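Local coordinates for CLIP-associating protein (Drosophila melanogaster, PDB 4G3A), which tracks microtubule plus ends, stabilises dynamic microtubules, is required for mitotic spindle formation and kinetochore attachment, and whose N-terminal TOG-like domain is given here, at residues A[53-58]-A[88-93]; A[61-66]-A[101-106]. All coordinates share one frame; numbering follows the deposited sequence.

Interaction 1: A[53-58]-A[88-93]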
# COMPACT_ATOMS: atom_id res chain seq x y z
N GLY A 53 13.43 -12.92 -9.42
CA GLY A 53 13.35 -12.41 -10.77
C GLY A 53 12.54 -11.13 -10.89
O GLY A 53 12.87 -10.24 -11.68
N LEU A 54 11.47 -11.03 -10.11
CA LEU A 54 10.59 -9.87 -10.17
C LEU A 54 11.27 -8.63 -9.58
O LEU A 54 10.92 -7.50 -9.91
CB LEU A 54 9.29 -10.15 -9.42
CG LEU A 54 8.33 -11.16 -10.06
CD1 LEU A 54 7.22 -11.54 -9.10
CD2 LEU A 54 7.76 -10.60 -11.35
N MSE A 55 12.24 -8.85 -8.70
CA MSE A 55 12.83 -7.78 -7.91
C MSE A 55 13.51 -6.68 -8.74
O MSE A 55 13.28 -5.50 -8.49
CB MSE A 55 13.77 -8.34 -6.84
CG MSE A 55 13.03 -9.08 -5.73
SE MSE A 55 11.68 -7.96 -4.86
CE MSE A 55 12.85 -6.45 -4.44
N PRO A 56 14.34 -7.06 -9.73
CA PRO A 56 14.91 -6.03 -10.61
C PRO A 56 13.85 -5.26 -11.40
O PRO A 56 14.07 -4.09 -11.74
CB PRO A 56 15.80 -6.84 -11.56
CG PRO A 56 16.17 -8.04 -10.77
CD PRO A 56 14.97 -8.37 -9.93
N TRP A 57 12.73 -5.90 -11.71
CA TRP A 57 11.64 -5.22 -12.39
C TRP A 57 11.02 -4.18 -11.44
O TRP A 57 10.82 -3.02 -11.79
CB TRP A 57 10.56 -6.23 -12.80
CG TRP A 57 10.95 -7.18 -13.91
CD1 TRP A 57 12.18 -7.35 -14.47
CD2 TRP A 57 10.07 -8.08 -14.61
NE1 TRP A 57 12.13 -8.30 -15.46
CE2 TRP A 57 10.84 -8.76 -15.57
CE3 TRP A 57 8.70 -8.37 -14.51
CZ2 TRP A 57 10.30 -9.72 -16.42
CZ3 TRP A 57 8.16 -9.32 -15.36
CH2 TRP A 57 8.96 -9.98 -16.31
N LEU A 58 10.72 -4.63 -10.23
CA LEU A 58 10.08 -3.77 -9.25
C LEU A 58 10.99 -2.60 -8.88
O LEU A 58 10.55 -1.45 -8.85
CB LEU A 58 9.73 -4.57 -8.00
CG LEU A 58 9.14 -3.77 -6.84
CD1 LEU A 58 7.81 -3.18 -7.26
CD2 LEU A 58 8.99 -4.67 -5.63
N THR A 88 7.28 -11.02 2.08
CA THR A 88 6.86 -9.68 2.49
C THR A 88 8.04 -8.73 2.82
O THR A 88 8.11 -7.62 2.32
CB THR A 88 5.86 -9.73 3.66
OG1 THR A 88 4.78 -10.61 3.32
CG2 THR A 88 5.31 -8.35 3.98
N ALA A 89 8.95 -9.18 3.67
CA ALA A 89 10.08 -8.35 4.10
C ALA A 89 10.99 -7.93 2.94
O ALA A 89 11.64 -6.88 2.99
CB ALA A 89 10.89 -9.08 5.16
N THR A 90 11.03 -8.75 1.89
CA THR A 90 11.88 -8.49 0.73
C THR A 90 11.21 -7.48 -0.19
O THR A 90 11.83 -6.56 -0.70
CB THR A 90 12.15 -9.78 -0.07
OG1 THR A 90 13.11 -10.58 0.63
CG2 THR A 90 12.68 -9.46 -1.47
N VAL A 91 9.91 -7.66 -0.38
CA VAL A 91 9.15 -6.88 -1.34
C VAL A 91 8.68 -5.53 -0.78
O VAL A 91 8.81 -4.50 -1.44
CB VAL A 91 7.92 -7.69 -1.77
CG1 VAL A 91 7.00 -6.84 -2.58
CG2 VAL A 91 8.36 -8.94 -2.56
N LEU A 92 8.15 -5.54 0.43
CA LEU A 92 7.48 -4.37 1.01
C LEU A 92 8.25 -3.05 0.90
O LEU A 92 7.67 -2.03 0.53
CB LEU A 92 7.09 -4.61 2.47
CG LEU A 92 5.96 -3.71 2.98
CD1 LEU A 92 4.69 -3.90 2.13
CD2 LEU A 92 5.65 -3.96 4.45
N PRO A 93 9.56 -3.05 1.21
CA PRO A 93 10.25 -1.75 1.17
C PRO A 93 10.19 -1.08 -0.20
O PRO A 93 10.17 0.14 -0.26
CB PRO A 93 11.70 -2.12 1.53
CG PRO A 93 11.56 -3.35 2.36
CD PRO A 93 10.43 -4.12 1.75
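Met55, a selenomethionine, lies aslant over two neighbouring side chains of residues 88-93, its SE 3.8 Å from Thr90 CG2 and 4.2 Å from Val91 CG2. The Met55 chain starts out beside its own backbone N and then folds twice, at chi2 (-57°) and chi3 (-52°). This swings selenium and CE across the gap although the side chain leaves its helix at a slant to the partner, and CE finishes 3.9 Å from Thr90 O. Thr90 answers with its methyl branch, CG2, while OG1 is turned elsewhere.

One turn on, Leu58 leaves its helix toward residues 88-93. Its CD2 branch lies 4.2 Å from Val91 CG1, so the two branches of Val91 are shared out, CG2 to Met55 and CG1 to Leu58. The packing is light and mainly apolar, with the backbone carbonyls of Thr90 and Val91 at its margin; the short axes stay 11.0 Å apart. His94 extends the patch, touching both Met55 and Leu58, and Leu58 also packs on Ser69 and Leu70 of helix 63-80. With 15° between their directions, the two segments show the near-parallel stacking of the first helices of successive HEAT repeats, here 1 and 2 of the TOG-domain solenoid.

Interaction 2: A[61-66]-A[101-106]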
# COMPACT_ATOMS: atom_id res chain seq x y z
N SER A 61 14.07 0.88 -13.41
CA SER A 61 13.90 2.23 -13.93
C SER A 61 12.80 2.31 -14.99
O SER A 61 12.36 3.40 -15.36
CB SER A 61 15.22 2.74 -14.51
OG SER A 61 15.00 3.63 -15.60
N HIS A 62 12.36 1.16 -15.48
CA HIS A 62 11.24 1.10 -16.41
C HIS A 62 9.97 0.90 -15.58
O HIS A 62 9.81 -0.13 -14.92
CB HIS A 62 11.43 -0.08 -17.39
CG HIS A 62 10.59 0.01 -18.63
ND1 HIS A 62 9.21 -0.03 -18.61
CD2 HIS A 62 10.94 0.10 -19.94
CE1 HIS A 62 8.75 0.04 -19.84
NE2 HIS A 62 9.78 0.12 -20.67
N PHE A 63 9.08 1.88 -15.60
CA PHE A 63 7.94 1.86 -14.69
C PHE A 63 6.80 0.97 -15.18
O PHE A 63 5.98 0.51 -14.38
CB PHE A 63 7.42 3.28 -14.42
CG PHE A 63 6.75 3.91 -15.60
CD1 PHE A 63 5.50 3.50 -16.01
CD2 PHE A 63 7.39 4.92 -16.31
CE1 PHE A 63 4.88 4.07 -17.10
CE2 PHE A 63 6.78 5.50 -17.41
CZ PHE A 63 5.52 5.08 -17.80
N LYS A 64 6.74 0.73 -16.48
CA LYS A 64 5.76 -0.20 -17.03
C LYS A 64 6.04 -1.60 -16.50
O LYS A 64 5.13 -2.31 -16.09
CB LYS A 64 5.79 -0.19 -18.55
CG LYS A 64 5.07 0.99 -19.19
CD LYS A 64 5.60 1.26 -20.59
CE LYS A 64 4.72 2.26 -21.31
NZ LYS A 64 4.22 3.32 -20.38
N ILE A 65 7.31 -1.98 -16.53
CA ILE A 65 7.75 -3.28 -16.02
C ILE A 65 7.64 -3.34 -14.49
O ILE A 65 7.30 -4.38 -13.92
CB ILE A 65 9.19 -3.59 -16.48
CG1 ILE A 65 9.18 -4.04 -17.95
CG2 ILE A 65 9.81 -4.66 -15.62
CD1 ILE A 65 10.54 -4.05 -18.59
N ALA A 66 7.93 -2.23 -13.83
CA ALA A 66 7.75 -2.15 -12.39
C ALA A 66 6.28 -2.37 -12.04
O ALA A 66 5.95 -3.14 -11.13
CB ALA A 66 8.22 -0.80 -11.87
N ASP A 101 5.68 7.04 -6.59
CA ASP A 101 5.97 7.10 -8.01
C ASP A 101 5.23 8.25 -8.66
O ASP A 101 4.10 8.57 -8.29
CB ASP A 101 5.59 5.78 -8.69
CG ASP A 101 6.36 5.56 -9.97
OD1 ASP A 101 7.41 4.89 -9.92
OD2 ASP A 101 5.91 6.06 -11.02
N SER A 102 5.86 8.88 -9.65
CA SER A 102 5.23 10.02 -10.33
C SER A 102 4.04 9.61 -11.20
O SER A 102 3.14 10.42 -11.46
CB SER A 102 6.25 10.81 -11.15
OG SER A 102 7.07 9.95 -11.91
N ARG A 103 4.03 8.36 -11.64
CA ARG A 103 2.99 7.82 -12.51
C ARG A 103 1.79 7.32 -11.69
O ARG A 103 1.94 6.43 -10.85
CB ARG A 103 3.55 6.66 -13.33
CG ARG A 103 4.91 6.93 -13.99
CD ARG A 103 4.80 7.98 -15.08
NE ARG A 103 6.00 8.07 -15.90
CZ ARG A 103 6.17 8.94 -16.89
NH1 ARG A 103 5.21 9.80 -17.20
NH2 ARG A 103 7.31 8.95 -17.57
N ASP A 104 0.61 7.88 -11.94
CA ASP A 104 -0.56 7.53 -11.14
C ASP A 104 -0.90 6.03 -11.13
O ASP A 104 -1.30 5.50 -10.09
CB ASP A 104 -1.78 8.40 -11.46
CG ASP A 104 -2.15 8.39 -12.94
OD1 ASP A 104 -1.44 7.75 -13.74
OD2 ASP A 104 -3.16 9.04 -13.30
N THR A 105 -0.72 5.34 -12.26
CA THR A 105 -1.09 3.93 -12.35
C THR A 105 -0.14 3.06 -11.53
O THR A 105 -0.53 2.01 -11.03
CB THR A 105 -1.12 3.39 -13.82
OG1 THR A 105 0.18 3.49 -14.41
CG2 THR A 105 -2.13 4.16 -14.67
N VAL A 106 1.11 3.49 -11.40
CA VAL A 106 2.06 2.75 -10.58
C VAL A 106 1.67 2.83 -9.10
O VAL A 106 1.67 1.82 -8.40
CB VAL A 106 3.51 3.25 -10.81
CG1 VAL A 106 4.44 2.67 -9.77
CG2 VAL A 106 4.00 2.86 -12.20
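The Phe63 ring and the Arg103 side chain carry this contact, crossing at about a right angle, with Val106 packed against the base of the Phe63 side chain. Along residues 101-106, Asp101 comes first and works behind the contact: its OD2 accepts from Arg103 N at 3.0 Å, forming an Asx turn that fixes the backbone just where the arginine departs.

Arg103, at the N-cap position of the next helix, sets its CG over the middle of one Phe63 face, 3.9 Å from the ring centroid and 9° off the normal, a CH-pi contact. The chain then bends at chi2 (-68°) and runs out over the CE2 corner of the ring, CD lying 3.9 Å from Phe63 CE2. Arg103 NE sits only 3.1 Å from Phe63 CE2, a tight approach to be read with caution. The guanidinium does not lie flat on the phenyl group, as their planes are inclined by 47°.

Val106, in the first turn of its helix, sends CG2 to within 4.1 Å of Phe63 CB and 3.8 Å of Phe63 O. On the facing segment His62 precedes the helix as its N-cap, ND1 accepting weakly from Lys64 N and Ile65 N.

Both segments are the turns that open the second helices of HEAT repeats 1 and 2; in tubulin-binding TOG domains the loops between paired helices line the tubulin-binding edge, though whether these turns do so here is not established. Arg98 of helix 88-98 lies against Ala66 and Val106 and forms a salt bridge with Asp101 OD1, while Thr105 OG1 is hydrogen-bonded to Gln67 OE1. Ile65 packs on Lys24 and Val25 of helix 21-36, so helix 63-80 is held between that helix and the second repeat.

Both contacts join HEAT repeat 1 to repeat 2, but through different layers: interaction 1 pairs the first helices, 47-58 and 88-98, and interaction 2 the starts of the second helices, 63-80 and 104-119. Their centres lie about 14 Å apart. Each is partly buried, combining inner aliphatic residues (Leu58 and Val91, Val106) with an exposed one (Thr90, Arg103). Interaction 1 is largely apolar between helical turns, whereas interaction 2, at the turns, sets an arginine against an aromatic ring. They meet where Trp57 packs on Ile65 and the Trp57 carbonyl touches Ala66. Arg98 also ties the two together, its NH2 hydrogen-bonded to Leu58 O.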